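Local coordinates for protein mRNA transport regulator MTR2 (Candida albicans, PDB 1Q42) that acts in the export of mRNA from the nucleus to the cytoplasm and interacts with the export factor MEX67, at residues 45-48 with 49-52; 56-59 with 60-64; 86-89 with 90-94; 111-115 with 116-120. All blocks are in the same frame, centred on the assembly; numbering follows the deposited sequence.

Contact 1 of 4, residues 45-48 with 49-52; sequences TQPT and SQPF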
loop_
_atom_site.group_PDB
_atom_site.type_symbol
_atom_site.label_atom_id
_atom_site.label_comp_id
_atom_site.label_asym_id
_atom_site.label_seq_id
_atom_site.Cartn_x
_atom_site.Cartn_y
_atom_site.Cartn_z
ATOM N N THR A 45 13.903 5.689 7.524
ATOM C CA THR A 45 15.312 5.962 7.770
ATOM C C THR A 45 15.516 7.473 7.818
ATOM O O THR A 45 15.221 8.189 6.860
ATOM C CB THR A 45 16.224 5.286 6.706
ATOM O OG1 THR A 45 17.573 5.749 6.852
ATOM C CG2 THR A 45 15.855 5.688 5.277
ATOM N N GLN A 46 15.994 7.952 8.955
ATOM C CA GLN A 46 16.235 9.374 9.136
ATOM C C GLN A 46 17.638 9.695 8.634
ATOM O O GLN A 46 18.595 9.107 9.121
ATOM C CB GLN A 46 16.112 9.732 10.616
ATOM C CG GLN A 46 15.864 11.213 10.868
ATOM C CD GLN A 46 15.557 11.510 12.320
ATOM O OE1 GLN A 46 16.161 12.405 12.923
ATOM N NE2 GLN A 46 14.614 10.766 12.888
ATOM N N PRO A 47 17.770 10.606 7.666
ATOM C CA PRO A 47 19.100 11.099 7.270
ATOM C C PRO A 47 19.799 11.725 8.463
ATOM O O PRO A 47 19.132 12.374 9.275
ATOM C CB PRO A 47 18.796 12.178 6.220
ATOM C CG PRO A 47 17.389 11.918 5.762
ATOM C CD PRO A 47 16.691 11.240 6.893
ATOM N N THR A 48 21.117 11.559 8.561
ATOM C CA THR A 48 21.869 12.146 9.665
ATOM C C THR A 48 21.971 13.671 9.545
ATOM O O THR A 48 22.328 14.349 10.508
ATOM C CB THR A 48 23.271 11.497 9.791
ATOM O OG1 THR A 48 23.975 11.555 8.536
ATOM C CG2 THR A 48 23.135 10.001 10.089
ATOM N N SER A 49 21.635 14.210 8.374
ATOM C CA SER A 49 21.559 15.661 8.187
ATOM C C SER A 49 20.292 16.288 8.781
ATOM O O SER A 49 20.195 17.505 8.864
ATOM C CB SER A 49 21.653 16.024 6.702
ATOM O OG SER A 49 20.594 15.461 5.951
ATOM N N GLN A 50 19.322 15.463 9.173
ATOM C CA GLN A 50 18.067 15.952 9.755
ATOM C C GLN A 50 17.995 15.608 11.253
ATOM O O GLN A 50 17.932 14.441 11.607
ATOM C CB GLN A 50 16.881 15.358 8.992
ATOM C CG GLN A 50 16.682 16.010 7.623
ATOM C CD GLN A 50 15.698 15.275 6.734
ATOM O OE1 GLN A 50 15.904 15.179 5.518
ATOM N NE2 GLN A 50 14.621 14.765 7.328
ATOM N N PRO A 51 18.046 16.607 12.137
ATOM C CA PRO A 51 18.020 16.326 13.582
ATOM C C PRO A 51 16.645 15.898 14.113
ATOM O O PRO A 51 16.604 15.270 15.165
ATOM C CB PRO A 51 18.445 17.658 14.204
ATOM C CG PRO A 51 18.019 18.669 13.238
ATOM C CD PRO A 51 18.154 18.049 11.869
ATOM N N PHE A 52 15.560 16.219 13.405
ATOM C CA PHE A 52 14.214 15.811 13.826
ATOM C C PHE A 52 13.539 14.866 12.829
ATOM O O PHE A 52 13.828 14.907 11.628
ATOM C CB PHE A 52 13.324 17.038 14.000
ATOM C CG PHE A 52 13.870 18.052 14.955
ATOM C CD1 PHE A 52 14.458 19.217 14.486
ATOM C CD2 PHE A 52 13.801 17.843 16.322
ATOM C CE1 PHE A 52 14.965 20.170 15.369
ATOM C CE2 PHE A 52 14.309 18.790 17.214
ATOM C CZ PHE A 52 14.892 19.945 16.737
#

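Contact 2 of 4, residues 56-59 with 60-64; sequences ESYA and TQLGS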
loop_
_atom_site.group_PDB
_atom_site.type_symbol
_atom_site.label_atom_id
_atom_site.label_comp_id
_atom_site.label_asym_id
_atom_site.label_seq_id
_atom_site.Cartn_x
_atom_site.Cartn_y
_atom_site.Cartn_z
ATOM N N GLU A 56 6.018 13.811 7.478
ATOM C CA GLU A 56 5.413 14.075 6.180
ATOM C C GLU A 56 6.163 13.409 5.039
ATOM O O GLU A 56 5.532 12.833 4.147
ATOM C CB GLU A 56 5.309 15.582 5.911
ATOM C CG GLU A 56 4.615 15.937 4.596
ATOM C CD GLU A 56 4.311 17.422 4.478
ATOM O OE1 GLU A 56 5.109 18.231 4.991
ATOM O OE2 GLU A 56 3.279 17.792 3.882
ATOM N N SER A 57 7.495 13.483 5.056
ATOM C CA SER A 57 8.304 12.973 3.944
ATOM C C SER A 57 8.264 11.444 3.865
ATOM O O SER A 57 8.462 10.874 2.792
ATOM C CB SER A 57 9.754 13.462 4.030
ATOM O OG SER A 57 10.503 12.768 5.005
ATOM N N TYR A 58 8.020 10.802 5.000
ATOM C CA TYR A 58 7.859 9.347 5.049
ATOM C C TYR A 58 6.444 8.936 4.648
ATOM O O TYR A 58 6.254 8.063 3.803
ATOM C CB TYR A 58 8.141 8.817 6.448
ATOM C CG TYR A 58 7.821 7.350 6.634
ATOM C CD1 TYR A 58 8.614 6.364 6.052
ATOM C CD2 TYR A 58 6.735 6.952 7.403
ATOM C CE1 TYR A 58 8.323 5.015 6.217
ATOM C CE2 TYR A 58 6.431 5.601 7.573
ATOM C CZ TYR A 58 7.237 4.638 6.989
ATOM O OH TYR A 58 6.968 3.301 7.134
ATOM N N ALA A 59 5.462 9.539 5.291
ATOM C CA ALA A 59 4.073 9.167 5.075
ATOM C C ALA A 59 3.643 9.349 3.618
ATOM O O ALA A 59 2.879 8.534 3.096
ATOM C CB ALA A 59 3.176 9.948 6.012
ATOM N N THR A 60 4.148 10.391 2.941
ATOM C CA THR A 60 3.756 10.641 1.550
ATOM C C THR A 60 4.319 9.620 0.559
ATOM O O THR A 60 3.896 9.575 -0.592
ATOM C CB THR A 60 4.091 12.091 1.093
ATOM O OG1 THR A 60 5.492 12.328 1.224
ATOM C CG2 THR A 60 3.432 13.109 1.997
ATOM N N GLN A 61 5.262 8.794 0.992
ATOM C CA GLN A 61 5.786 7.717 0.152
ATOM C C GLN A 61 4.981 6.425 0.273
ATOM O O GLN A 61 5.165 5.523 -0.527
ATOM C CB GLN A 61 7.229 7.407 0.523
ATOM C CG GLN A 61 8.176 8.567 0.318
ATOM C CD GLN A 61 9.564 8.238 0.787
ATOM O OE1 GLN A 61 10.277 7.458 0.142
ATOM N NE2 GLN A 61 9.957 8.810 1.923
ATOM N N LEU A 62 4.102 6.338 1.268
ATOM C CA LEU A 62 3.313 5.118 1.493
ATOM C C LEU A 62 2.246 5.044 0.413
ATOM O O LEU A 62 1.499 6.004 0.219
ATOM C CB LEU A 62 2.656 5.128 2.880
ATOM C CG LEU A 62 3.612 5.241 4.085
ATOM C CD1 LEU A 62 2.824 5.469 5.339
ATOM C CD2 LEU A 62 4.510 4.033 4.222
ATOM N N GLY A 63 2.189 3.939 -0.323
ATOM C CA GLY A 63 1.248 3.830 -1.424
ATOM C C GLY A 63 1.386 4.941 -2.459
ATOM O O GLY A 63 0.397 5.470 -2.972
ATOM N N SER A 64 2.621 5.315 -2.775
ATOM C CA SER A 64 2.845 6.512 -3.588
ATOM C C SER A 64 2.267 6.420 -5.002
ATOM O O SER A 64 2.041 7.460 -5.647
ATOM C CB SER A 64 4.335 6.834 -3.681
ATOM O OG SER A 64 5.029 5.766 -4.275
#

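Contact 3 of 4, residues 86-89 with 90-94; sequences DCKL and QFQKK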
loop_
_atom_site.group_PDB
_atom_site.type_symbol
_atom_site.label_atom_id
_atom_site.label_comp_id
_atom_site.label_asym_id
_atom_site.label_seq_id
_atom_site.Cartn_x
_atom_site.Cartn_y
_atom_site.Cartn_z
ATOM N N ASP A 86 -7.750 14.738 0.599
ATOM C CA ASP A 86 -8.207 13.795 -0.421
ATOM C C ASP A 86 -7.985 12.377 0.059
ATOM O O ASP A 86 -7.384 12.135 1.111
ATOM C CB ASP A 86 -7.514 14.014 -1.777
ATOM C CG ASP A 86 -5.998 13.998 -1.682
ATOM O OD1 ASP A 86 -5.387 14.957 -2.182
ATOM O OD2 ASP A 86 -5.308 13.094 -1.161
ATOM N N CYS A 87 -8.477 11.430 -0.724
ATOM C CA CYS A 87 -8.478 10.047 -0.287
ATOM C C CYS A 87 -7.085 9.482 -0.121
ATOM O O CYS A 87 -6.865 8.691 0.777
ATOM C CB CYS A 87 -9.286 9.200 -1.258
ATOM S SG CYS A 87 -11.058 9.553 -1.075
ATOM N N LYS A 88 -6.155 9.853 -0.999
ATOM C CA LYS A 88 -4.786 9.336 -0.888
ATOM C C LYS A 88 -4.182 9.746 0.448
ATOM O O LYS A 88 -3.565 8.938 1.159
ATOM C CB LYS A 88 -3.915 9.874 -2.017
ATOM C CG LYS A 88 -2.465 9.440 -1.927
ATOM C CD LYS A 88 -1.726 9.743 -3.210
ATOM C CE LYS A 88 -0.272 9.267 -3.156
ATOM N NZ LYS A 88 0.487 9.707 -4.367
ATOM N N LEU A 89 -4.368 11.008 0.794
ATOM C CA LEU A 89 -3.806 11.539 2.047
ATOM C C LEU A 89 -4.409 10.869 3.255
ATOM O O LEU A 89 -3.697 10.479 4.176
ATOM C CB LEU A 89 -4.013 13.053 2.125
ATOM C CG LEU A 89 -3.531 13.784 3.381
ATOM C CD1 LEU A 89 -2.088 13.408 3.728
ATOM C CD2 LEU A 89 -3.660 15.292 3.182
ATOM N N GLN A 90 -5.727 10.723 3.272
ATOM C CA GLN A 90 -6.381 10.015 4.360
ATOM C C GLN A 90 -5.871 8.576 4.492
ATOM O O GLN A 90 -5.668 8.098 5.605
ATOM C CB GLN A 90 -7.888 10.012 4.188
ATOM C CG GLN A 90 -8.523 11.328 4.493
ATOM C CD GLN A 90 -10.009 11.257 4.382
ATOM O OE1 GLN A 90 -10.657 10.499 5.098
ATOM N NE2 GLN A 90 -10.554 11.998 3.449
ATOM N N PHE A 91 -5.670 7.889 3.365
ATOM C CA PHE A 91 -5.121 6.526 3.409
ATOM C C PHE A 91 -3.729 6.523 4.009
ATOM O O PHE A 91 -3.400 5.662 4.846
ATOM C CB PHE A 91 -5.066 5.850 2.039
ATOM C CG PHE A 91 -4.310 4.565 2.059
ATOM C CD1 PHE A 91 -4.909 3.417 2.541
ATOM C CD2 PHE A 91 -2.987 4.516 1.668
ATOM C CE1 PHE A 91 -4.200 2.231 2.623
ATOM C CE2 PHE A 91 -2.278 3.330 1.758
ATOM C CZ PHE A 91 -2.892 2.197 2.229
ATOM N N GLN A 92 -2.902 7.476 3.601
ATOM C CA GLN A 92 -1.521 7.508 4.093
ATOM C C GLN A 92 -1.498 7.741 5.594
ATOM O O GLN A 92 -0.700 7.127 6.314
ATOM C CB GLN A 92 -0.708 8.584 3.380
ATOM C CG GLN A 92 -0.252 8.161 1.996
ATOM C CD GLN A 92 0.291 9.288 1.133
ATOM O OE1 GLN A 92 0.064 10.467 1.403
ATOM N NE2 GLN A 92 1.028 8.919 0.082
ATOM N N LYS A 93 -2.400 8.591 6.076
ATOM C CA LYS A 93 -2.477 8.874 7.517
ATOM C C LYS A 93 -2.957 7.644 8.304
ATOM O O LYS A 93 -2.534 7.411 9.445
ATOM C CB LYS A 93 -3.407 10.054 7.767
ATOM C CG LYS A 93 -2.826 11.388 7.375
ATOM C CD LYS A 93 -3.804 12.526 7.699
ATOM C CE LYS A 93 -3.468 13.246 8.981
ATOM N NZ LYS A 93 -4.070 14.622 9.017
ATOM N N LYS A 94 -3.829 6.854 7.689
ATOM C CA LYS A 94 -4.347 5.638 8.303
ATOM C C LYS A 94 -3.267 4.586 8.342
ATOM O O LYS A 94 -3.078 3.916 9.357
ATOM C CB LYS A 94 -5.533 5.075 7.507
ATOM C CG LYS A 94 -6.863 5.713 7.852
ATOM C CD LYS A 94 -7.958 5.267 6.876
ATOM C CE LYS A 94 -9.232 4.883 7.603
ATOM N NZ LYS A 94 -9.955 6.078 8.109
#

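Contact 4 of 4, residues 111-115 with 116-120; sequences HLIPG and TGTFV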
loop_
_atom_site.group_PDB
_atom_site.type_symbol
_atom_site.label_atom_id
_atom_site.label_comp_id
_atom_site.label_asym_id
_atom_site.label_seq_id
_atom_site.Cartn_x
_atom_site.Cartn_y
_atom_site.Cartn_z
ATOM N N HIS A 111 -6.173 -8.024 -16.205
ATOM C CA HIS A 111 -6.768 -7.919 -17.540
ATOM C C HIS A 111 -6.935 -6.460 -17.887
ATOM O O HIS A 111 -7.399 -5.688 -17.061
ATOM C CB HIS A 111 -8.177 -8.511 -17.546
ATOM C CG HIS A 111 -8.222 -9.999 -17.467
ATOM N ND1 HIS A 111 -7.950 -10.807 -18.548
ATOM C CD2 HIS A 111 -8.533 -10.830 -16.442
ATOM C CE1 HIS A 111 -8.088 -12.073 -18.194
ATOM N NE2 HIS A 111 -8.437 -12.115 -16.921
ATOM N N LEU A 112 -6.602 -6.085 -19.121
ATOM C CA LEU A 112 -7.014 -4.799 -19.639
ATOM C C LEU A 112 -8.538 -4.775 -19.824
ATOM O O LEU A 112 -9.133 -5.789 -20.232
ATOM C CB LEU A 112 -6.349 -4.552 -20.989
ATOM C CG LEU A 112 -6.690 -3.165 -21.520
ATOM C CD1 LEU A 112 -5.442 -2.340 -21.705
ATOM C CD2 LEU A 112 -7.509 -3.271 -22.801
ATOM N N ILE A 113 -9.161 -3.647 -19.483
ATOM C CA ILE A 113 -10.575 -3.401 -19.757
ATOM C C ILE A 113 -10.688 -2.643 -21.086
ATOM O O ILE A 113 -10.345 -1.452 -21.158
ATOM C CB ILE A 113 -11.237 -2.603 -18.596
ATOM C CG1 ILE A 113 -11.032 -3.314 -17.257
ATOM C CG2 ILE A 113 -12.739 -2.387 -18.838
ATOM C CD1 ILE A 113 -11.456 -4.748 -17.231
ATOM N N PRO A 114 -11.132 -3.329 -22.143
ATOM C CA PRO A 114 -11.173 -2.718 -23.481
ATOM C C PRO A 114 -11.809 -1.330 -23.500
ATOM O O PRO A 114 -12.885 -1.126 -22.935
ATOM C CB PRO A 114 -11.993 -3.729 -24.296
ATOM C CG PRO A 114 -11.702 -5.028 -23.664
ATOM C CD PRO A 114 -11.617 -4.721 -22.175
ATOM N N GLY A 115 -11.125 -0.368 -24.114
ATOM C CA GLY A 115 -11.671 0.968 -24.303
ATOM C C GLY A 115 -11.471 1.975 -23.170
ATOM O O GLY A 115 -11.854 3.147 -23.299
ATOM N N THR A 116 -10.862 1.552 -22.065
ATOM C CA THR A 116 -10.753 2.408 -20.881
ATOM C C THR A 116 -9.349 2.937 -20.578
ATOM O O THR A 116 -9.198 3.826 -19.753
ATOM C CB THR A 116 -11.282 1.640 -19.661
ATOM O OG1 THR A 116 -10.371 0.582 -19.343
ATOM C CG2 THR A 116 -12.585 0.935 -19.988
ATOM N N GLY A 117 -8.325 2.391 -21.217
ATOM C CA GLY A 117 -6.958 2.724 -20.865
ATOM C C GLY A 117 -6.564 2.317 -19.447
ATOM O O GLY A 117 -5.608 2.855 -18.898
ATOM N N THR A 118 -7.289 1.362 -18.859
ATOM C CA THR A 118 -6.968 0.838 -17.533
ATOM C C THR A 118 -6.939 -0.686 -17.530
ATOM O O THR A 118 -7.589 -1.343 -18.341
ATOM C CB THR A 118 -8.009 1.287 -16.473
ATOM O OG1 THR A 118 -9.292 0.716 -16.763
ATOM C CG2 THR A 118 -8.247 2.795 -16.494
ATOM N N PHE A 119 -6.205 -1.261 -16.591
ATOM C CA PHE A 119 -6.418 -2.662 -16.291
ATOM C C PHE A 119 -6.874 -2.866 -14.852
ATOM O O PHE A 119 -6.616 -2.042 -13.973
ATOM C CB PHE A 119 -5.205 -3.527 -16.644
ATOM C CG PHE A 119 -3.961 -3.162 -15.929
ATOM C CD1 PHE A 119 -3.581 -3.847 -14.799
ATOM C CD2 PHE A 119 -3.150 -2.142 -16.392
ATOM C CE1 PHE A 119 -2.410 -3.501 -14.124
ATOM C CE2 PHE A 119 -1.994 -1.797 -15.715
ATOM C CZ PHE A 119 -1.627 -2.490 -14.584
ATOM N N VAL A 120 -7.623 -3.946 -14.659
ATOM C CA VAL A 120 -8.003 -4.435 -13.333
ATOM C C VAL A 120 -7.027 -5.527 -12.920
ATOM O O VAL A 120 -6.777 -6.452 -13.676
ATOM C CB VAL A 120 -9.382 -5.080 -13.362
ATOM C CG1 VAL A 120 -9.681 -5.800 -12.031
ATOM C CG2 VAL A 120 -10.423 -4.064 -13.655
#

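Contact 1 of 4, residues 45-48 with 49-52
Pro47 and Gln50 are the ends of a type I beta turn, closed by Gln50 N donating to Pro47 O at 3.1 Å with an N-H...O angle of 160°. The side chains of the same two residues also meet. Pro47 presents the outer part of its ring. Its CG lies 3.6 Å from Gln50 OE1, and its CD is near the amide nitrogen of Gln50. The Gln50 chain is extended beyond CG, with CG beside its own backbone N (chi1 -75°). This sets the terminal amide against the proline ring. Pro47 CB is the part of the ring that faces Ser49, 3.8 Å from OG. From before the turn, the extended side chain of Gln46 reaches across to the backbone of Gln50 to Phe52. Its CG comes within 3.9 Å of Gln50 O. The segment belongs to the loop between helix 29-40 and helix 55-59, at the surface of the NTF2-like fold. The chemistry is that of a surface turn: a backbone bond closes it, a proline ring lies against an amide, and the polar side chains remain at least partly exposed.

Contact 2 of 4, residues 56-59 with 60-64
Glu56 O is gripped twice by Thr60, through the backbone N at 3.1 Å and through OG1 at 3.0 Å. The two donors come from opposite faces of the carbonyl plane. Thr60 places OG1 between its own backbone N and carbonyl carbon (chi1 59°), which turns the hydroxyl back to the preceding helical turn. CG2 is then left to meet the Glu56 side chain, 4.0 Å from its CG. Ser57 O is met by the side chain of Gln61: NE2 donates to it at 2.7 Å, with an N-H...O angle of 160°. The acceptor lies close to the amide plane of Gln61. These bonds finish the C-terminal end of helix 55-59, where side chains add to the backbone donors. A type I turn from Ala59 to Leu62 follows directly, closed by Leu62 N to Ala59 O at 3.1 Å. The chain then leads on toward strand 66-67. On the buried side, Leu62 CD2 approaches the phenol end of Tyr58 obliquely, 3.9 Å from CZ. The Tyr58 hydroxyl has its polar partners elsewhere, in Leu42 O and Arg136, while the Tyr44 ring packs edge-to-face with the Tyr58 ring. Leu62 also packs on Trp95 of helix 87-96.

Contact 3 of 4, residues 86-89 with 90-94
The Phe91 ring has Lys88 O at its edge, near the ring plane, and Phe91 CB lies 3.5 Å from that same oxygen. With CG anti to the backbone N (chi1 171°), the ring leads away from the helix to pack on Ile72 and Val74 of strand 70-74, and on Ile79. The amide of Gln92 is a second flat group. Its NE2 lies 3.5 Å from Lys88 CE, where the extended lysine chain crosses it, and CG of the same lysine is also near. NE2 donates to Leu62 O, so the amide nitrogen of this buried side chain is satisfied from outside the helix, while Lys88 NZ forms a salt bridge with Glu181 and bonds to Leu66 O and Ser64 O. All of this belongs to helix 87-96. Asp86 is its N-cap, with OD2 accepting from Leu89 N at 3.0 Å and also paired with Arg68. That negative charge would suit the positive end of the helix dipole. Gln90 N donates to Asp86 O at 3.1 Å. On the exposed side, Lys93 CG rests 3.4 Å from Leu89 O.

Contact 4 of 4, residues 111-115 with 116-120
Ile113 meets Thr116 and Val120 with different branches of its side chain. Its CB lies 3.4 Å from Thr116 OG1. CG2 is anti to the backbone N and touches the Thr116 methyl CG2 at 3.5 Å. CG1 turns the other way, beside the backbone N (chi1 -55°), and meets Val120 CG2 at 3.7 Å. CD1, at the tip, stays near the same valine methyl. Ile113 thus packs along one side of the hairpin, with the threonine toward the turn and the valine toward the strands. Ile113 O takes two bonds from Thr116, from OG1 at 2.7 Å and from N at 3.2 Å. Both donors approach from the same face of the carbonyl plane. Thr116 OG1 also accepts from Thr118 N and from the Thr118 hydroxyl, so this one hydroxyl links both limbs of the loop. On the strands, His111 and Val120 form an antiparallel hydrogen-bonded pair: His111 N donates to Val120 O and Val120 N to His111 O, each at 3.0 Å. Leu112 and Phe119 make the non-hydrogen-bonded pair on the other face. Phe119 CB comes 3.1 Å from His111 O, while its ring leads away toward Val172 and Val176. Gly115 and Gly117 take positive phi. A type II turn from Ile113 to Thr116 and an ST turn at Thr116 together close the beta hairpin of strands 101-113 and 118-129, part of the sheet of the NTF2-like fold.

How the contacts relate
Contacts 1 and 4 lie at the surface on opposite sides of the chain's centre, about 42 Å apart between centres. Both are turns, but contact 1 links helices by a loop, whereas contact 4 closes a hairpin of the sheet. Contacts 2 and 3 are partly buried, with centres about 10 Å apart, and they touch. Two side chains of helix 87-96 reach backbone carbonyls of 60-64, probably by hydrogen bonds. Contact 2 lies at the C-terminal end of one helix and contact 3 includes the N-cap of another. Charged groups matter most in contact 3. Contact 4 relies on strand pairing and threonine hydroxyls, and contact 1 on a backbone turn bond and a proline ring against polar side chains.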